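Local coordinates for GTN Reductase (Agrobacterium tumefaciens, PDB 5N6G), which probably reduces carbon-carbon double bonds as an FMN-dependent ene-reductase of the Old Yellow Enzyme family, with NADH or NADPH as electron source, at residues A[263-268]-A[301-306]; A[229-234]-A[251-256]; A[64-69]-A[129-134]. One frame throughout, in Å; residues are numbered along the deposited sequence. Where two conformers were deposited one is given.

Interaction 1: A[263-268]-A[301-306]; sequences FIHVVE and LWIANN. With FMN (flavin mononucleotide), chain B.
Residues Phe263 to Val267 pair in parallel with Leu301 to Asn305, the strand axes 4.7 Å apart at 19°. These are neighbouring strands of the eight-stranded beta/alpha (TIM) barrel, joined in a beta-alpha-beta unit through helix 286-295. Ile264 N bonds to Leu301 O, and Ile264 O accepts Ile303 N. Val266 repeats the pattern with Ile303 O and Asn305 N, and Glu268 N reaches Asn305 O.

Phe263, His265, Ile303 and Asn305 share one face of the sheet. Ile303 CG2 lies over a face of the His265 ring, 4.2 Å from its centroid, in a CH-pi contact. At the ring edge, Asn305 CB lies 3.5 Å from His265 NE2. His265 ND1 is bonded to Glu176. Asn305 serves the flavin: its OD1 accepts FMN O3' at 2.6 Å, and its ND2 donates to FMN O5' at 3.0 Å. Asn305 CG is anti to the backbone N (chi1 168°), on the side of the ribityl chain. ND2 also bonds to Ala326 O.

Ile264 and Trp302 are on the other face. Ile264 CB packs 3.9 Å from Trp302 CZ3. Trp302 NE1 donates in the ring plane to a water. Glu268 OE1 forms a salt bridge with Arg275 and a hydrogen bond with Tyr308 OH. Where the strands end, Asn306 ND2 donates to Glu268 O at 2.8 Å, and that oxygen lies close to the Asn306 amide plane.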
loop_
_atom_site.group_PDB
_atom_site.type_symbol
_atom_site.label_atom_id
_atom_site.label_comp_id
_atom_site.label_asym_id
_atom_site.label_seq_id
_atom_site.Cartn_x
_atom_site.Cartn_y
_atom_site.Cartn_z
ATOM N N PHE A 263 12.140 -1.663 -3.810
ATOM C CA PHE A 263 11.829 -0.342 -3.283
ATOM C C PHE A 263 11.259 -0.443 -1.879
ATOM O O PHE A 263 10.657 -1.451 -1.485
ATOM C CB PHE A 263 10.861 0.447 -4.199
ATOM C CG PHE A 263 9.498 -0.190 -4.394
ATOM C CD1 PHE A 263 9.297 -1.095 -5.434
ATOM C CD2 PHE A 263 8.424 0.124 -3.562
ATOM C CE1 PHE A 263 8.050 -1.694 -5.641
ATOM C CE2 PHE A 263 7.168 -0.469 -3.773
ATOM C CZ PHE A 263 6.990 -1.371 -4.803
ATOM N N ILE A 264 11.471 0.645 -1.135
ATOM C CA ILE A 264 10.841 0.912 0.149
ATOM C C ILE A 264 10.019 2.178 -0.029
ATOM O O ILE A 264 10.550 3.206 -0.465
ATOM C CB ILE A 264 11.871 1.133 1.278
ATOM C CG1 ILE A 264 12.980 0.062 1.264
ATOM C CG2 ILE A 264 11.147 1.250 2.627
ATOM C CD1 ILE A 264 12.492 -1.342 1.591
ATOM N N HIS A 265 8.737 2.109 0.311
ATOM C CA HIS A 265 7.814 3.225 0.201
ATOM C C HIS A 265 7.403 3.632 1.606
ATOM O O HIS A 265 6.795 2.837 2.330
ATOM C CB HIS A 265 6.614 2.801 -0.650
ATOM C CG HIS A 265 5.621 3.874 -0.928
ATOM N ND1 HIS A 265 4.557 3.663 -1.770
ATOM C CD2 HIS A 265 5.500 5.145 -0.481
ATOM C CE1 HIS A 265 3.831 4.763 -1.851
ATOM N NE2 HIS A 265 4.378 5.679 -1.078
ATOM N N VAL A 266 7.754 4.852 2.006
ATOM C CA VAL A 266 7.573 5.303 3.383
ATOM C C VAL A 266 6.567 6.445 3.435
ATOM O O VAL A 266 6.709 7.447 2.720
ATOM C CB VAL A 266 8.914 5.724 4.015
ATOM C CG1 VAL A 266 9.566 6.853 3.233
ATOM C CG2 VAL A 266 8.726 6.130 5.469
ATOM N N VAL A 267 5.573 6.294 4.308
ATOM C CA VAL A 267 4.641 7.357 4.681
ATOM C C VAL A 267 5.286 8.137 5.813
ATOM O O VAL A 267 5.530 7.595 6.900
ATOM C CB VAL A 267 3.281 6.785 5.121
ATOM C CG1 VAL A 267 2.327 7.899 5.561
ATOM C CG2 VAL A 267 2.646 5.940 4.010
ATOM N N GLU A 268 5.530 9.420 5.578
ATOM C CA GLU A 268 6.174 10.290 6.545
ATOM C C GLU A 268 5.097 11.026 7.334
ATOM O O GLU A 268 4.456 11.947 6.820
ATOM C CB GLU A 268 7.116 11.252 5.825
ATOM C CG GLU A 268 8.224 10.494 5.100
ATOM C CD GLU A 268 9.115 11.373 4.232
ATOM O OE1 GLU A 268 8.621 12.345 3.608
ATOM O OE2 GLU A 268 10.320 11.061 4.169
ATOM N N LEU A 301 14.923 1.440 -4.260
ATOM C CA LEU A 301 14.526 2.821 -4.484
ATOM C C LEU A 301 13.766 3.328 -3.260
ATOM O O LEU A 301 12.853 2.661 -2.760
ATOM C CB LEU A 301 13.639 2.904 -5.733
ATOM C CG LEU A 301 13.414 4.303 -6.285
ATOM C CD1 LEU A 301 14.670 4.796 -6.963
ATOM C CD2 LEU A 301 12.237 4.307 -7.255
ATOM N N TRP A 302 14.146 4.497 -2.765
ATOM C CA TRP A 302 13.555 5.061 -1.558
ATOM C C TRP A 302 12.467 6.047 -1.986
ATOM O O TRP A 302 12.775 7.161 -2.444
ATOM C CB TRP A 302 14.615 5.760 -0.713
ATOM C CG TRP A 302 14.146 6.086 0.657
ATOM C CD1 TRP A 302 13.621 7.278 1.086
ATOM C CD2 TRP A 302 14.131 5.213 1.795
ATOM N NE1 TRP A 302 13.282 7.194 2.415
ATOM C CE2 TRP A 302 13.588 5.939 2.874
ATOM C CE3 TRP A 302 14.541 3.893 2.009
ATOM C CZ2 TRP A 302 13.463 5.398 4.148
ATOM C CZ3 TRP A 302 14.379 3.347 3.254
ATOM C CH2 TRP A 302 13.843 4.090 4.308
ATOM N N ILE A 303 11.210 5.642 -1.810
ATOM C CA ILE A 303 10.046 6.386 -2.279
ATOM C C ILE A 303 9.376 6.984 -1.059
ATOM O O ILE A 303 9.022 6.257 -0.133
ATOM C CB ILE A 303 9.043 5.492 -3.030
ATOM C CG1 ILE A 303 9.707 4.723 -4.175
ATOM C CG2 ILE A 303 7.872 6.347 -3.481
ATOM C CD1 ILE A 303 8.762 3.702 -4.843
ATOM N N ALA A 304 9.181 8.287 -1.062
ATOM C CA ALA A 304 8.593 8.963 0.082
ATOM C C ALA A 304 7.222 9.497 -0.279
ATOM O O ALA A 304 6.960 9.846 -1.424
ATOM C CB ALA A 304 9.459 10.126 0.557
ATOM N N ASN A 305 6.369 9.577 0.738
ATOM C CA ASN A 305 4.998 10.014 0.592
ATOM C C ASN A 305 4.571 10.808 1.810
ATOM O O ASN A 305 5.121 10.639 2.905
ATOM C CB ASN A 305 4.059 8.817 0.443
ATOM C CG ASN A 305 2.620 9.205 0.583
ATOM O OD1 ASN A 305 2.013 9.038 1.641
ATOM N ND2 ASN A 305 2.057 9.753 -0.481
ATOM N N ASN A 306 3.568 11.668 1.570
ATOM C CA ASN A 306 2.637 12.288 2.506
ATOM C C ASN A 306 2.866 13.795 2.574
ATOM O O ASN A 306 3.855 14.286 3.137
ATOM C CB ASN A 306 2.686 11.667 3.903
ATOM C CG ASN A 306 1.532 12.160 4.773
ATOM O OD1 ASN A 306 0.375 12.169 4.344
ATOM N ND2 ASN A 306 1.850 12.624 5.981
HETATM N N1 FMN B . -2.729 4.066 1.301
HETATM C C2 FMN B . -2.424 2.755 1.028
HETATM O O2 FMN B . -1.340 2.243 1.387
HETATM N N3 FMN B . -3.317 1.987 0.314
HETATM C C4 FMN B . -4.556 2.398 -0.140
HETATM O O4 FMN B . -5.261 1.644 -0.812
HETATM C C4A FMN B . -4.883 3.770 0.179
HETATM N N5 FMN B . -6.026 4.248 -0.245
HETATM C C5A FMN B . -6.257 5.602 -0.074
HETATM C C6 FMN B . -7.412 6.150 -0.620
HETATM C C7 FMN B . -7.639 7.518 -0.580
HETATM C C7M FMN B . -8.893 8.068 -1.215
HETATM C C8 FMN B . -6.703 8.364 0.025
HETATM C C8M FMN B . -6.887 9.857 0.030
HETATM C C9 FMN B . -5.555 7.821 0.595
HETATM C C9A FMN B . -5.324 6.447 0.539
HETATM N N10 FMN B . -4.118 5.880 1.005
HETATM C C10 FMN B . -3.880 4.541 0.867
HETATM C "C1'" FMN B . -3.055 6.785 1.467
HETATM C "C2'" FMN B . -2.324 7.412 0.288
HETATM O "O2'" FMN B . -1.613 6.415 -0.454
HETATM C "C3'" FMN B . -1.343 8.509 0.702
HETATM O "O3'" FMN B . -0.418 7.988 1.653
HETATM C "C4'" FMN B . -2.019 9.737 1.310
HETATM O "O4'" FMN B . -3.053 10.212 0.444
HETATM C "C5'" FMN B . -1.028 10.841 1.628
HETATM O "O5'" FMN B . -0.394 11.312 0.422
HETATM P P FMN B . -0.761 12.706 -0.326
HETATM O O1P FMN B . -0.435 13.797 0.671
HETATM O O2P FMN B . -2.255 12.638 -0.595
HETATM O O3P FMN B . 0.085 12.706 -1.546
HETATM O O HOH W 1 12.185 9.326 4.061
#

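Interaction 2: A[229-234]-A[251-256]; sequences IRLSPV and YVVEQL. With FMN (flavin mononucleotide), chain B.
Ile229, Leu231, Val252, Val253 and Leu256 make the contact and have no flat groups; the flat groups stand behind them, the Arg230 guanidinium on the strand and the Tyr251 ring on the helix. FMN O2 lies at the edge of the guanidinium, near its plane, and FMN C1' is also at the edge. One face of the Tyr251 ring carries Gln255 CG from the next helical turn.

Arg230 NH1 donates to FMN O2 at 2.8 Å, and NH2 donates to FMN O3' at 3.1 Å. Bonds from NH1 to O2' and O3' are weak. The positive charge would be expected to stabilise negative charge on the N1/C2=O2 edge of the reduced flavin.

The contact itself is apolar. The strand and helix run nearly antiparallel, at 164°, and their axes come no nearer than 11.7 Å. Only branch ends bridge that gap. Leu231 CD1 is the common point. It lies 3.9 Å from Val253 CG1, and it meets Leu256 CD1 tip to tip at 4.2 Å. Val252 CG1 is a more distant neighbour of the same methyl. Leu231 CD1 is anti to CA (chi2 168°), which extends it toward the helix. Ile229 CG2 reaches Leu256 CD1 at 4.0 Å, the two side chains crossing at about a right angle. Val253 also packs on Phe289 of helix 286-295.

Strand 227-231 thus turns Arg230 inward to the flavin and Ile229 and Leu231 outward to helix 245-256, the strand-to-helix layering of a TIM barrel.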
loop_
_atom_site.group_PDB
_atom_site.type_symbol
_atom_site.label_atom_id
_atom_site.label_comp_id
_atom_site.label_asym_id
_atom_site.label_seq_id
_atom_site.Cartn_x
_atom_site.Cartn_y
_atom_site.Cartn_z
ATOM N N ILE A 229 7.800 -2.722 -0.556
ATOM C CA ILE A 229 7.004 -2.741 0.669
ATOM C C ILE A 229 6.682 -1.311 1.054
ATOM O O ILE A 229 7.516 -0.416 0.900
ATOM C CB ILE A 229 7.752 -3.472 1.808
ATOM C CG1 ILE A 229 6.884 -3.626 3.055
ATOM C CG2 ILE A 229 9.098 -2.796 2.095
ATOM C CD1 ILE A 229 7.391 -4.703 3.999
ATOM N N ARG A 230 5.494 -1.101 1.605
ATOM C CA ARG A 230 5.100 0.198 2.136
ATOM C C ARG A 230 5.086 0.155 3.661
ATOM O O ARG A 230 4.482 -0.743 4.252
ATOM C CB ARG A 230 3.723 0.613 1.612
ATOM C CG ARG A 230 3.427 2.073 1.917
ATOM C CD ARG A 230 2.165 2.578 1.284
ATOM N NE ARG A 230 2.335 3.963 0.859
ATOM C CZ ARG A 230 1.379 4.885 0.825
ATOM N NH1 ARG A 230 0.172 4.625 1.264
ATOM N NH2 ARG A 230 1.662 6.087 0.354
ATOM N N LEU A 231 5.676 1.164 4.293
ATOM C CA LEU A 231 5.806 1.258 5.741
ATOM C C LEU A 231 5.331 2.630 6.200
ATOM O O LEU A 231 5.445 3.614 5.468
ATOM C CB LEU A 231 7.270 1.048 6.195
ATOM C CG LEU A 231 7.901 -0.265 5.759
ATOM C CD1 LEU A 231 9.425 -0.191 6.021
ATOM C CD2 LEU A 231 7.223 -1.413 6.502
ATOM N N SER A 232 4.822 2.709 7.428
ATOM C CA SER A 232 4.265 3.951 7.955
ATOM C C SER A 232 4.538 3.982 9.458
ATOM O O SER A 232 3.684 3.600 10.276
ATOM C CB SER A 232 2.767 4.071 7.650
ATOM O OG SER A 232 2.049 2.915 8.081
ATOM N N PRO A 233 5.737 4.424 9.857
ATOM C CA PRO A 233 6.186 4.224 11.252
ATOM C C PRO A 233 5.320 4.861 12.328
ATOM O O PRO A 233 5.264 4.323 13.441
ATOM C CB PRO A 233 7.592 4.847 11.249
ATOM C CG PRO A 233 8.061 4.730 9.848
ATOM C CD PRO A 233 6.842 4.836 8.974
ATOM N N VAL A 234 4.668 5.996 12.081
ATOM C CA VAL A 234 4.001 6.707 13.164
ATOM C C VAL A 234 2.517 6.894 12.945
ATOM O O VAL A 234 1.864 7.534 13.768
ATOM C CB VAL A 234 4.656 8.081 13.429
ATOM C CG1 VAL A 234 6.122 7.926 13.796
ATOM C CG2 VAL A 234 4.517 8.999 12.239
ATOM N N TYR A 251 15.118 -1.591 13.072
ATOM C CA TYR A 251 15.387 -3.023 12.957
ATOM C C TYR A 251 14.766 -3.587 11.689
ATOM O O TYR A 251 15.408 -4.347 10.959
ATOM C CB TYR A 251 14.859 -3.773 14.183
ATOM C CG TYR A 251 14.948 -5.277 14.032
ATOM C CD1 TYR A 251 16.111 -5.952 14.348
ATOM C CD2 TYR A 251 13.873 -6.004 13.561
ATOM C CE1 TYR A 251 16.196 -7.327 14.183
ATOM C CE2 TYR A 251 13.949 -7.347 13.383
ATOM C CZ TYR A 251 15.107 -8.013 13.699
ATOM O OH TYR A 251 15.211 -9.393 13.533
ATOM N N VAL A 252 13.507 -3.239 11.424
ATOM C CA VAL A 252 12.815 -3.758 10.243
ATOM C C VAL A 252 13.610 -3.442 8.985
ATOM O O VAL A 252 13.875 -4.329 8.163
ATOM C CB VAL A 252 11.386 -3.197 10.162
ATOM C CG1 VAL A 252 10.786 -3.423 8.785
ATOM C CG2 VAL A 252 10.529 -3.876 11.240
ATOM N N VAL A 253 13.991 -2.173 8.804
ATOM C CA VAL A 253 14.657 -1.851 7.539
ATOM C C VAL A 253 16.097 -2.342 7.511
ATOM O O VAL A 253 16.628 -2.604 6.428
ATOM C CB VAL A 253 14.620 -0.359 7.159
ATOM C CG1 VAL A 253 13.274 0.036 6.703
ATOM C CG2 VAL A 253 15.198 0.541 8.254
ATOM N N GLU A 254 16.761 -2.502 8.662
ATOM C CA GLU A 254 18.049 -3.173 8.660
ATOM C C GLU A 254 17.911 -4.571 8.067
ATOM O O GLU A 254 18.738 -5.000 7.261
ATOM C CB GLU A 254 18.594 -3.229 10.085
ATOM C CG GLU A 254 19.898 -3.941 10.220
ATOM C CD GLU A 254 20.122 -4.497 11.618
ATOM O OE1 GLU A 254 19.348 -4.152 12.543
ATOM O OE2 GLU A 254 21.065 -5.299 11.784
ATOM N N GLN A 255 16.859 -5.284 8.454
ATOM C CA GLN A 255 16.649 -6.614 7.906
ATOM C C GLN A 255 16.257 -6.555 6.439
ATOM O O GLN A 255 16.710 -7.382 5.643
ATOM C CB GLN A 255 15.587 -7.360 8.708
ATOM C CG GLN A 255 15.899 -7.489 10.180
ATOM C CD GLN A 255 17.357 -7.742 10.497
ATOM O OE1 GLN A 255 17.956 -8.688 10.008
ATOM N NE2 GLN A 255 17.936 -6.884 11.323
ATOM N N LEU A 256 15.419 -5.574 6.050
ATOM C CA LEU A 256 15.042 -5.435 4.646
ATOM C C LEU A 256 16.237 -5.066 3.779
ATOM O O LEU A 256 16.277 -5.418 2.598
ATOM C CB LEU A 256 13.930 -4.396 4.496
ATOM C CG LEU A 256 12.603 -4.796 5.141
ATOM C CD1 LEU A 256 11.633 -3.618 5.031
ATOM C CD2 LEU A 256 11.957 -6.007 4.541
HETATM N N1 FMN B . -2.729 4.066 1.301
HETATM C C2 FMN B . -2.424 2.755 1.028
HETATM O O2 FMN B . -1.340 2.243 1.387
HETATM N N3 FMN B . -3.317 1.987 0.314
HETATM C C4 FMN B . -4.556 2.398 -0.140
HETATM O O4 FMN B . -5.261 1.644 -0.812
HETATM C C4A FMN B . -4.883 3.770 0.179
HETATM N N5 FMN B . -6.026 4.248 -0.245
HETATM C C5A FMN B . -6.257 5.602 -0.074
HETATM C C6 FMN B . -7.412 6.150 -0.620
HETATM C C7 FMN B . -7.639 7.518 -0.580
HETATM C C7M FMN B . -8.893 8.068 -1.215
HETATM C C8 FMN B . -6.703 8.364 0.025
HETATM C C8M FMN B . -6.887 9.857 0.030
HETATM C C9 FMN B . -5.555 7.821 0.595
HETATM C C9A FMN B . -5.324 6.447 0.539
HETATM N N10 FMN B . -4.118 5.880 1.005
HETATM C C10 FMN B . -3.880 4.541 0.867
HETATM C "C1'" FMN B . -3.055 6.785 1.467
HETATM C "C2'" FMN B . -2.324 7.412 0.288
HETATM O "O2'" FMN B . -1.613 6.415 -0.454
HETATM C "C3'" FMN B . -1.343 8.509 0.702
HETATM O "O3'" FMN B . -0.418 7.988 1.653
HETATM C "C4'" FMN B . -2.019 9.737 1.310
HETATM O "O4'" FMN B . -3.053 10.212 0.444
HETATM C "C5'" FMN B . -1.028 10.841 1.628
HETATM O "O5'" FMN B . -0.394 11.312 0.422
HETATM P P FMN B . -0.761 12.706 -0.326
HETATM O O1P FMN B . -0.435 13.797 0.671
HETATM O O2P FMN B . -2.255 12.638 -0.595
HETATM O O3P FMN B . 0.085 12.706 -1.546
#

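Interaction 3: A[64-69]-A[129-134]; sequences GYADVP and YIINDD. With 8OZ (2-Phenylacrylic acid), chain C.
Ala66 N donates to Tyr129 O at 2.8 Å. The bond is bent, with 135° at the hydrogen, and the donor is tilted 31° from the carbonyl plane. It is the one hydrogen bond between loop 64-69 and segment 129-134. Beside it, Ala66 CB packs on Ile131 CG1 at 3.7 Å.

The two tyrosines meet edge to face. Tyr65 CD2 sits over the centre of the Tyr129 ring, 3.7 Å above its plane. The ring planes are 57° apart, a tilted form of the T-shaped pair. Tyr129 was modelled in two conformers, so this geometry belongs to one of them.

Both rings line the pocket of 2-phenylacrylic acid. The C6-C7 side of the ligand's phenyl ring points at one face of Tyr65, with C6 3.9 Å above the plane and offset toward the rim. Tyr65 OH is hydrogen-bonded to Tyr183 OH, also a residue of the ligand pocket. Tyr129 OH comes only to 3.8 Å from ligand C5, a plain contact. The polar grip on the ligand comes from His178 and Asn181. The tyrosines thus form part of the pocket wall around the phenyl group.

In the fold, loop 64-69 leads from barrel strand 50-57 to helix 74-89. Strand 127-131 lies outside the barrel sheet and pairs antiparallel with strand 137-141, whose Phe139 ring also meets Tyr129.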
loop_
_atom_site.group_PDB
_atom_site.type_symbol
_atom_site.label_atom_id
_atom_site.label_comp_id
_atom_site.label_asym_id
_atom_site.label_seq_id
_atom_site.Cartn_x
_atom_site.Cartn_y
_atom_site.Cartn_z
ATOM N N GLY A 64 -11.449 -5.856 3.688
ATOM C CA GLY A 64 -12.032 -5.074 4.761
ATOM C C GLY A 64 -13.051 -4.034 4.354
ATOM O O GLY A 64 -13.699 -3.448 5.225
ATOM N N TYR A 65 -13.201 -3.794 3.039
ATOM C CA TYR A 65 -14.127 -2.797 2.504
ATOM C C TYR A 65 -14.816 -3.383 1.287
ATOM O O TYR A 65 -14.258 -4.223 0.577
ATOM C CB TYR A 65 -13.422 -1.487 2.086
ATOM C CG TYR A 65 -12.537 -0.939 3.171
ATOM C CD1 TYR A 65 -11.264 -1.423 3.339
ATOM C CD2 TYR A 65 -12.999 -0.005 4.078
ATOM C CE1 TYR A 65 -10.449 -0.970 4.327
ATOM C CE2 TYR A 65 -12.182 0.447 5.094
ATOM C CZ TYR A 65 -10.904 -0.035 5.202
ATOM O OH TYR A 65 -10.071 0.397 6.213
ATOM N N ALA A 66 -16.012 -2.868 1.013
ATOM C CA ALA A 66 -16.772 -3.341 -0.131
ATOM C C ALA A 66 -16.244 -2.773 -1.449
ATOM O O ALA A 66 -15.661 -1.684 -1.513
ATOM C CB ALA A 66 -18.241 -2.955 0.012
ATOM N N ASP A 67 -16.466 -3.543 -2.515
ATOM C CA ASP A 67 -16.206 -3.133 -3.892
ATOM C C ASP A 67 -14.728 -2.834 -4.132
ATOM O O ASP A 67 -14.388 -1.947 -4.922
ATOM C CB ASP A 67 -17.086 -1.933 -4.283
ATOM C CG ASP A 67 -18.576 -2.294 -4.344
ATOM O OD1 ASP A 67 -18.927 -3.485 -4.341
ATOM O OD2 ASP A 67 -19.409 -1.376 -4.367
ATOM N N VAL A 68 -13.858 -3.577 -3.454
ATOM C CA VAL A 68 -12.414 -3.478 -3.616
ATOM C C VAL A 68 -11.947 -4.617 -4.512
ATOM O O VAL A 68 -12.332 -5.776 -4.269
ATOM C CB VAL A 68 -11.708 -3.548 -2.255
ATOM C CG1 VAL A 68 -10.226 -3.774 -2.395
ATOM C CG2 VAL A 68 -11.995 -2.291 -1.459
ATOM N N PRO A 69 -11.128 -4.345 -5.524
ATOM C CA PRO A 69 -10.679 -5.418 -6.417
ATOM C C PRO A 69 -9.651 -6.284 -5.711
ATOM O O PRO A 69 -8.793 -5.785 -4.990
ATOM C CB PRO A 69 -10.042 -4.656 -7.583
ATOM C CG PRO A 69 -9.504 -3.444 -6.937
ATOM C CD PRO A 69 -10.527 -3.056 -5.897
ATOM N N TYR A 129 -16.889 -0.072 5.070
ATOM C CA TYR A 129 -17.951 0.086 4.083
ATOM C C TYR A 129 -18.408 -1.310 3.685
ATOM O O TYR A 129 -17.600 -2.114 3.211
ATOM C CB TYR A 129 -17.460 0.867 2.859
ATOM C CG TYR A 129 -16.386 1.921 3.134
ATOM C CD1 TYR A 129 -16.350 2.625 4.330
ATOM C CD2 TYR A 129 -15.411 2.212 2.184
ATOM C CE1 TYR A 129 -15.375 3.571 4.580
ATOM C CE2 TYR A 129 -14.434 3.173 2.425
ATOM C CZ TYR A 129 -14.427 3.844 3.628
ATOM O OH TYR A 129 -13.472 4.795 3.888
ATOM N N ILE A 130 -19.691 -1.599 3.893
ATOM C CA ILE A 130 -20.257 -2.934 3.685
ATOM C C ILE A 130 -21.478 -2.881 2.774
ATOM O O ILE A 130 -22.010 -1.812 2.468
ATOM C CB ILE A 130 -20.623 -3.640 5.010
ATOM C CG1 ILE A 130 -21.693 -2.857 5.775
ATOM C CG2 ILE A 130 -19.365 -3.828 5.858
ATOM C CD1 ILE A 130 -22.406 -3.687 6.815
ATOM N N ILE A 131 -21.904 -4.075 2.337
ATOM C CA ILE A 131 -23.101 -4.252 1.513
ATOM C C ILE A 131 -24.045 -5.222 2.217
ATOM O O ILE A 131 -23.659 -6.347 2.547
ATOM C CB ILE A 131 -22.748 -4.771 0.105
ATOM C CG1 ILE A 131 -21.783 -3.805 -0.605
ATOM C CG2 ILE A 131 -24.022 -4.999 -0.732
ATOM C CD1 ILE A 131 -22.300 -2.365 -0.747
ATOM N N ASN A 132 -25.285 -4.795 2.414
ATOM C CA ASN A 132 -26.285 -5.616 3.081
ATOM C C ASN A 132 -26.819 -6.692 2.133
ATOM O O ASN A 132 -26.504 -6.727 0.940
ATOM C CB ASN A 132 -27.437 -4.744 3.590
ATOM C CG ASN A 132 -26.999 -3.745 4.660
ATOM O OD1 ASN A 132 -26.276 -4.093 5.594
ATOM N ND2 ASN A 132 -27.448 -2.499 4.528
ATOM N N ASP A 133 -27.654 -7.581 2.682
ATOM C CA ASP A 133 -28.234 -8.652 1.875
ATOM C C ASP A 133 -29.068 -8.092 0.727
ATOM O O ASP A 133 -29.080 -8.655 -0.374
ATOM C CB ASP A 133 -29.085 -9.569 2.757
ATOM C CG ASP A 133 -28.250 -10.369 3.742
ATOM O OD1 ASP A 133 -27.030 -10.513 3.512
ATOM O OD2 ASP A 133 -28.815 -10.859 4.742
ATOM N N ASP A 134 -29.785 -6.995 0.965
ATOM C CA ASP A 134 -30.597 -6.377 -0.080
ATOM C C ASP A 134 -29.767 -5.572 -1.070
ATOM O O ASP A 134 -30.333 -4.959 -1.980
ATOM C CB ASP A 134 -31.668 -5.476 0.542
ATOM C CG ASP A 134 -31.085 -4.348 1.383
ATOM O OD1 ASP A 134 -29.846 -4.168 1.396
ATOM O OD2 ASP A 134 -31.873 -3.633 2.040
HETATM C C4 8OZ C . -8.703 4.875 2.662
HETATM C C5 8OZ C . -9.891 4.182 2.688
HETATM C C6 8OZ C . -9.878 2.810 2.796
HETATM C C7 8OZ C . -8.678 2.126 2.861
HETATM C C8 8OZ C . -5.041 2.556 3.614
HETATM C C 8OZ C . -6.054 0.983 2.027
HETATM O O 8OZ C . -3.940 2.074 3.490
HETATM C C1 8OZ C . -6.182 2.071 2.771
HETATM C C2 8OZ C . -7.472 2.814 2.817
HETATM C C3 8OZ C . -7.497 4.203 2.732
HETATM O O1 8OZ C . -5.302 3.496 4.490
#

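Overall arrangement
Interactions 1 and 2 are buried and share the barrel wall. Strands 227-231 and 263-267 are neighbours there, and His265 N and O probably bond to Ile229 O and Leu231 N. Both reach FMN, through Asn305, Asn306 and Arg230. Interaction 1 is dense with backbone bonds between strands; interaction 2 is a sparse meeting of methyls between strand and helix. Interaction 3 lies on the opposite side of the chain's centre, about 30 Å from the others between centres. It joins a loop to a hairpin, is largely buried but reaches the surface at Ile131, and combines one backbone bond with an aromatic pair. The first two hold the cofactor side of the site; the third lines the ligand side.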